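Local coordinates for erythrocyte membrane protein 1 (PDB 6S8T) that probably binds host cell surface receptors, this piece being an ICAM-1-binding DBLbeta domain of a PfEMP1 adhesin from the malaria parasite Plasmodium falciparum, at residues Asn59-Ser71 and Ser140-Asp152. Residues are numbered along the deposited sequence; the frame is centred on the assembly and turned at random. Where two conformers were deposited one is given.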
loop_
_atom_site.group_PDB
_atom_site.type_symbol
_atom_site.label_atom_id
_atom_site.label_comp_id
_atom_site.label_asym_id
_atom_site.label_seq_id
_atom_site.Cartn_x
_atom_site.Cartn_y
_atom_site.Cartn_z
ATOM N N ASN A 59 -24.607 -15.095 6.487
ATOM C CA ASN A 59 -23.669 -14.595 5.490
ATOM C C ASN A 59 -22.691 -13.613 6.123
ATOM O O ASN A 59 -23.062 -12.806 6.981
ATOM C CB ASN A 59 -24.425 -13.922 4.343
ATOM C CG ASN A 59 -23.509 -13.468 3.223
ATOM O OD1 ASN A 59 -22.417 -14.004 3.041
ATOM N ND2 ASN A 59 -23.953 -12.472 2.465
ATOM N N ILE A 60 -21.428 -13.684 5.693
ATOM C CA ILE A 60 -20.403 -12.813 6.256
ATOM C C ILE A 60 -20.646 -11.352 5.899
ATOM O O ILE A 60 -20.211 -10.458 6.633
ATOM C CB ILE A 60 -19.002 -13.267 5.799
ATOM C CG1 ILE A 60 -17.915 -12.535 6.592
ATOM C CG2 ILE A 60 -18.825 -13.051 4.301
ATOM C CD1 ILE A 60 -18.018 -12.730 8.092
ATOM N N CYS A 61 -21.349 -11.081 4.799
ATOM C CA CYS A 61 -21.655 -9.706 4.427
ATOM C C CYS A 61 -22.650 -9.044 5.371
ATOM O O CYS A 61 -22.929 -7.850 5.207
ATOM C CB CYS A 61 -22.187 -9.658 2.993
ATOM S SG CYS A 61 -21.109 -10.446 1.765
ATOM N N ASN A 62 -23.186 -9.776 6.349
ATOM C CA ASN A 62 -24.107 -9.229 7.336
ATOM C C ASN A 62 -23.441 -8.995 8.689
ATOM O O ASN A 62 -24.140 -8.865 9.700
ATOM C CB ASN A 62 -25.317 -10.150 7.501
ATOM C CG ASN A 62 -26.188 -10.203 6.258
ATOM O OD1 ASN A 62 -26.260 -9.241 5.492
ATOM N ND2 ASN A 62 -26.859 -11.332 6.055
ATOM N N ILE A 63 -22.109 -8.942 8.731
ATOM C CA ILE A 63 -21.411 -8.684 9.986
ATOM C C ILE A 63 -21.664 -7.244 10.413
ATOM O O ILE A 63 -21.561 -6.309 9.608
ATOM C CB ILE A 63 -19.910 -8.985 9.846
ATOM C CG1 ILE A 63 -19.176 -8.702 11.161
ATOM C CG2 ILE A 63 -19.292 -8.190 8.705
ATOM C CD1 ILE A 63 -17.711 -9.100 11.144
ATOM N N THR A 64 -22.012 -7.061 11.681
ATOM C CA THR A 64 -22.407 -5.770 12.217
ATOM C C THR A 64 -21.376 -5.278 13.229
ATOM O O THR A 64 -20.308 -5.877 13.409
ATOM C CB THR A 64 -23.801 -5.868 12.844
ATOM O OG1 THR A 64 -23.761 -6.769 13.958
ATOM C CG2 THR A 64 -24.811 -6.380 11.826
ATOM N N LEU A 65 -21.705 -4.172 13.898
ATOM C CA LEU A 65 -20.853 -3.623 14.943
ATOM C C LEU A 65 -20.947 -4.408 16.244
ATOM O O LEU A 65 -20.072 -4.264 17.105
ATOM C CB LEU A 65 -21.210 -2.156 15.205
ATOM C CG LEU A 65 -20.630 -1.074 14.288
ATOM C CD1 LEU A 65 -21.094 -1.227 12.845
ATOM C CD2 LEU A 65 -20.988 0.308 14.821
ATOM N N GLN A 66 -21.989 -5.228 16.409
ATOM C CA GLN A 66 -22.105 -6.055 17.603
ATOM C C GLN A 66 -21.106 -7.204 17.612
ATOM O O GLN A 66 -20.756 -7.694 18.691
ATOM C CB GLN A 66 -23.526 -6.604 17.728
ATOM C CG GLN A 66 -24.593 -5.542 17.931
ATOM C CD GLN A 66 -25.986 -6.133 17.999
ATOM O OE1 GLN A 66 -26.936 -5.473 18.422
ATOM N NE2 GLN A 66 -26.115 -7.388 17.581
ATOM N N HIS A 67 -20.638 -7.638 16.444
ATOM C CA HIS A 67 -19.676 -8.736 16.341
ATOM C C HIS A 67 -18.241 -8.233 16.451
ATOM O O HIS A 67 -17.370 -8.589 15.659
ATOM C CB HIS A 67 -19.894 -9.493 15.034
ATOM C CG HIS A 67 -21.293 -9.997 14.859
ATOM N ND1 HIS A 67 -22.330 -9.187 14.451
ATOM C CD2 HIS A 67 -21.827 -11.226 15.048
ATOM C CE1 HIS A 67 -23.442 -9.897 14.390
ATOM N NE2 HIS A 67 -23.165 -11.137 14.748
ATOM N N SER A 68 -17.990 -7.398 17.456
ATOM C CA SER A 68 -16.688 -6.784 17.663
ATOM C C SER A 68 -16.383 -6.728 19.151
ATOM O O SER A 68 -17.291 -6.658 19.984
ATOM C CB SER A 68 -16.636 -5.372 17.063
ATOM O OG SER A 68 -15.479 -4.675 17.489
ATOM N N ASN A 69 -15.090 -6.757 19.478
ATOM C CA ASN A 69 -14.620 -6.632 20.851
ATOM C C ASN A 69 -14.013 -5.261 21.132
ATOM O O ASN A 69 -13.168 -5.127 22.023
ATOM C CB ASN A 69 -13.618 -7.738 21.179
ATOM C CG ASN A 69 -14.293 -9.027 21.611
ATOM O OD1 ASN A 69 -15.350 -9.007 22.241
ATOM N ND2 ASN A 69 -13.681 -10.159 21.279
ATOM N N ASP A 70 -14.418 -4.245 20.371
ATOM C CA ASP A 70 -14.076 -2.868 20.704
ATOM C C ASP A 70 -14.646 -2.523 22.074
ATOM O O ASP A 70 -15.840 -2.708 22.328
ATOM C CB ASP A 70 -14.625 -1.922 19.631
ATOM C CG ASP A 70 -14.077 -0.503 19.744
ATOM O OD1 ASP A 70 -13.813 -0.027 20.868
ATOM O OD2 ASP A 70 -13.916 0.148 18.691
ATOM N N SER A 71 -13.783 -2.024 22.960
ATOM C CA SER A 71 -14.143 -1.746 24.345
ATOM C C SER A 71 -14.773 -0.372 24.532
ATOM O O SER A 71 -14.582 0.249 25.585
ATOM C CB SER A 71 -12.913 -1.883 25.242
ATOM O OG SER A 71 -11.968 -0.868 24.953
ATOM N N SER A 140 -12.231 -15.164 17.765
ATOM C CA SER A 140 -12.630 -13.793 18.063
ATOM C C SER A 140 -11.780 -12.780 17.306
ATOM O O SER A 140 -12.279 -11.710 16.936
ATOM C CB SER A 140 -12.548 -13.536 19.569
ATOM O OG SER A 140 -13.429 -14.387 20.283
ATOM N N LEU A 141 -10.502 -13.090 17.066
ATOM C CA LEU A 141 -9.648 -12.163 16.329
ATOM C C LEU A 141 -10.087 -12.043 14.876
ATOM O O LEU A 141 -10.050 -10.948 14.302
ATOM C CB LEU A 141 -8.187 -12.606 16.411
ATOM C CG LEU A 141 -7.187 -11.749 15.626
ATOM C CD1 LEU A 141 -7.185 -10.320 16.141
ATOM C CD2 LEU A 141 -5.787 -12.342 15.691
ATOM N N LEU A 142 -10.509 -13.154 14.265
ATOM C CA LEU A 142 -10.934 -13.117 12.868
ATOM C C LEU A 142 -12.155 -12.222 12.685
ATOM O O LEU A 142 -12.282 -11.538 11.662
ATOM C CB LEU A 142 -11.229 -14.531 12.370
ATOM C CG LEU A 142 -11.783 -14.640 10.947
ATOM C CD1 LEU A 142 -10.790 -14.075 9.948
ATOM C CD2 LEU A 142 -12.140 -16.079 10.603
ATOM N N GLY A 143 -13.060 -12.210 13.665
ATOM C CA GLY A 143 -14.241 -11.368 13.556
ATOM C C GLY A 143 -13.901 -9.893 13.448
ATOM O O GLY A 143 -14.454 -9.179 12.608
ATOM N N ASP A 144 -12.975 -9.419 14.284
ATOM C CA ASP A 144 -12.601 -8.010 14.240
ATOM C C ASP A 144 -11.758 -7.685 13.013
ATOM O O ASP A 144 -11.815 -6.558 12.506
ATOM C CB ASP A 144 -11.868 -7.622 15.524
ATOM C CG ASP A 144 -12.794 -6.993 16.559
ATOM O OD1 ASP A 144 -13.547 -6.060 16.198
ATOM O OD2 ASP A 144 -12.779 -7.436 17.729
ATOM N N VAL A 145 -10.976 -8.646 12.517
ATOM C CA VAL A 145 -10.216 -8.416 11.293
ATOM C C VAL A 145 -11.151 -8.351 10.091
ATOM O O VAL A 145 -10.965 -7.530 9.185
ATOM C CB VAL A 145 -9.136 -9.502 11.119
ATOM C CG1 VAL A 145 -8.466 -9.380 9.758
ATOM C CG2 VAL A 145 -8.103 -9.400 12.227
ATOM N N GLN A 146 -12.174 -9.211 10.065
ATOM C CA GLN A 146 -13.135 -9.175 8.969
ATOM C C GLN A 146 -14.017 -7.934 9.034
ATOM O O GLN A 146 -14.411 -7.401 7.990
ATOM C CB GLN A 146 -13.996 -10.438 8.976
ATOM C CG GLN A 146 -13.262 -11.694 8.524
ATOM C CD GLN A 146 -14.157 -12.916 8.509
ATOM O OE1 GLN A 146 -14.693 -13.318 9.540
ATOM N NE2 GLN A 146 -14.331 -13.510 7.334
ATOM N N LEU A 147 -14.340 -7.463 10.241
ATOM C CA LEU A 147 -15.110 -6.229 10.362
ATOM C C LEU A 147 -14.314 -5.037 9.848
ATOM O O LEU A 147 -14.853 -4.186 9.129
ATOM C CB LEU A 147 -15.532 -6.004 11.814
ATOM C CG LEU A 147 -16.297 -4.707 12.082
ATOM C CD1 LEU A 147 -17.670 -4.738 11.423
ATOM C CD2 LEU A 147 -16.423 -4.447 13.575
ATOM N N ALA A 148 -13.027 -4.961 10.197
ATOM C CA ALA A 148 -12.199 -3.861 9.717
ATOM C C ALA A 148 -12.019 -3.925 8.206
ATOM O O ALA A 148 -12.063 -2.892 7.528
ATOM C CB ALA A 148 -10.844 -3.875 10.424
ATOM N N ALA A 149 -11.834 -5.130 7.659
ATOM C CA ALA A 149 -11.634 -5.270 6.220
ATOM C C ALA A 149 -12.874 -4.849 5.436
ATOM O O ALA A 149 -12.761 -4.206 4.385
ATOM C CB ALA A 149 -11.250 -6.710 5.883
ATOM N N LYS A 150 -14.064 -5.198 5.930
ATOM C CA LYS A 150 -15.291 -4.859 5.210
ATOM C C LYS A 150 -15.587 -3.365 5.283
ATOM O O LYS A 150 -15.927 -2.741 4.270
ATOM C CB LYS A 150 -16.469 -5.664 5.757
ATOM C CG LYS A 150 -17.826 -5.181 5.252
ATOM C CD LYS A 150 -18.968 -6.039 5.770
ATOM C CE LYS A 150 -20.316 -5.445 5.395
ATOM N NZ LYS A 150 -20.521 -4.096 6.001
ATOM N N MET A 151 -15.464 -2.770 6.472
ATOM C CA MET A 151 -15.752 -1.345 6.608
ATOM C C MET A 151 -14.702 -0.487 5.913
ATOM O O MET A 151 -15.027 0.591 5.405
ATOM C CB MET A 151 -15.863 -0.963 8.085
ATOM C CG MET A 151 -17.018 -1.638 8.814
ATOM S SD MET A 151 -17.268 -1.029 10.495
ATOM C CE MET A 151 -17.783 0.658 10.180
ATOM N N ASP A 152 -13.445 -0.940 5.873
ATOM C CA ASP A 152 -12.424 -0.156 5.181
ATOM C C ASP A 152 -12.625 -0.214 3.671
ATOM O O ASP A 152 -12.429 0.790 2.975
ATOM C CB ASP A 152 -11.021 -0.641 5.562
ATOM C CG ASP A 152 -9.924 0.302 5.081
ATOM O OD1 ASP A 152 -9.929 1.490 5.478
ATOM O OD2 ASP A 152 -9.052 -0.146 4.306
HETATM O O HOH W 1 -12.121 -9.743 18.736
#
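Loop 59-71 runs along helix 137-163 against the helix direction, since Cys61 has its nearest CA in Lys150, Ile63 in Leu147 and Ser68 in Asp144, the closest CA pair, Ser68 and Asp144, being 5.5 Å apart. At that point the Asp144 carboxylate takes two hydrogen bonds, both on syn lone pairs: Ser68 OG donates to OD1 (2.7 Å) and Asn69 N to OD2 (3.0 Å, N-H...O 162°). With OG anti to the backbone N of Ser68 (chi1 168°), the hydroxyl can also accept from Asp70 N with an N-H...O angle of 160°, closing an ST turn. A water donates to Asp144 OD2 and Ser140 O and accepts from Asn69 ND2, whose OD1 is held by Lys49 N; Asn122 ND2 gives Asp144 OD1 a second donor. The middle of the contact is mostly apolar, though methyls also rest on backbone carbonyls. Ile63, fully extended, lays CD1 against both Leu147 CB (3.8 Å) and Gly143 O, and its CG2 passes Lys150 CD at 3.7 Å, the two side chains pointing opposite ways. Leu147 forks, CD1 reaching Thr64 O and CD2 Ser68 CB (3.6 Å). Toward the Cys61-Cys266 disulfide, Ile60 crosses Gln146 at about a right angle, CD1 lying 3.7 Å from OE1, a buried oxygen without a modelled partner, while NE2 bonds to Gln259 O. Four donors, one of them water, thus surround one buried carboxylate, which probably stabilises its negative charge and fixes its rotation; together with the disulfide to helix 246-268, this ties the long loop to the helical core of the Duffy-binding-like fold.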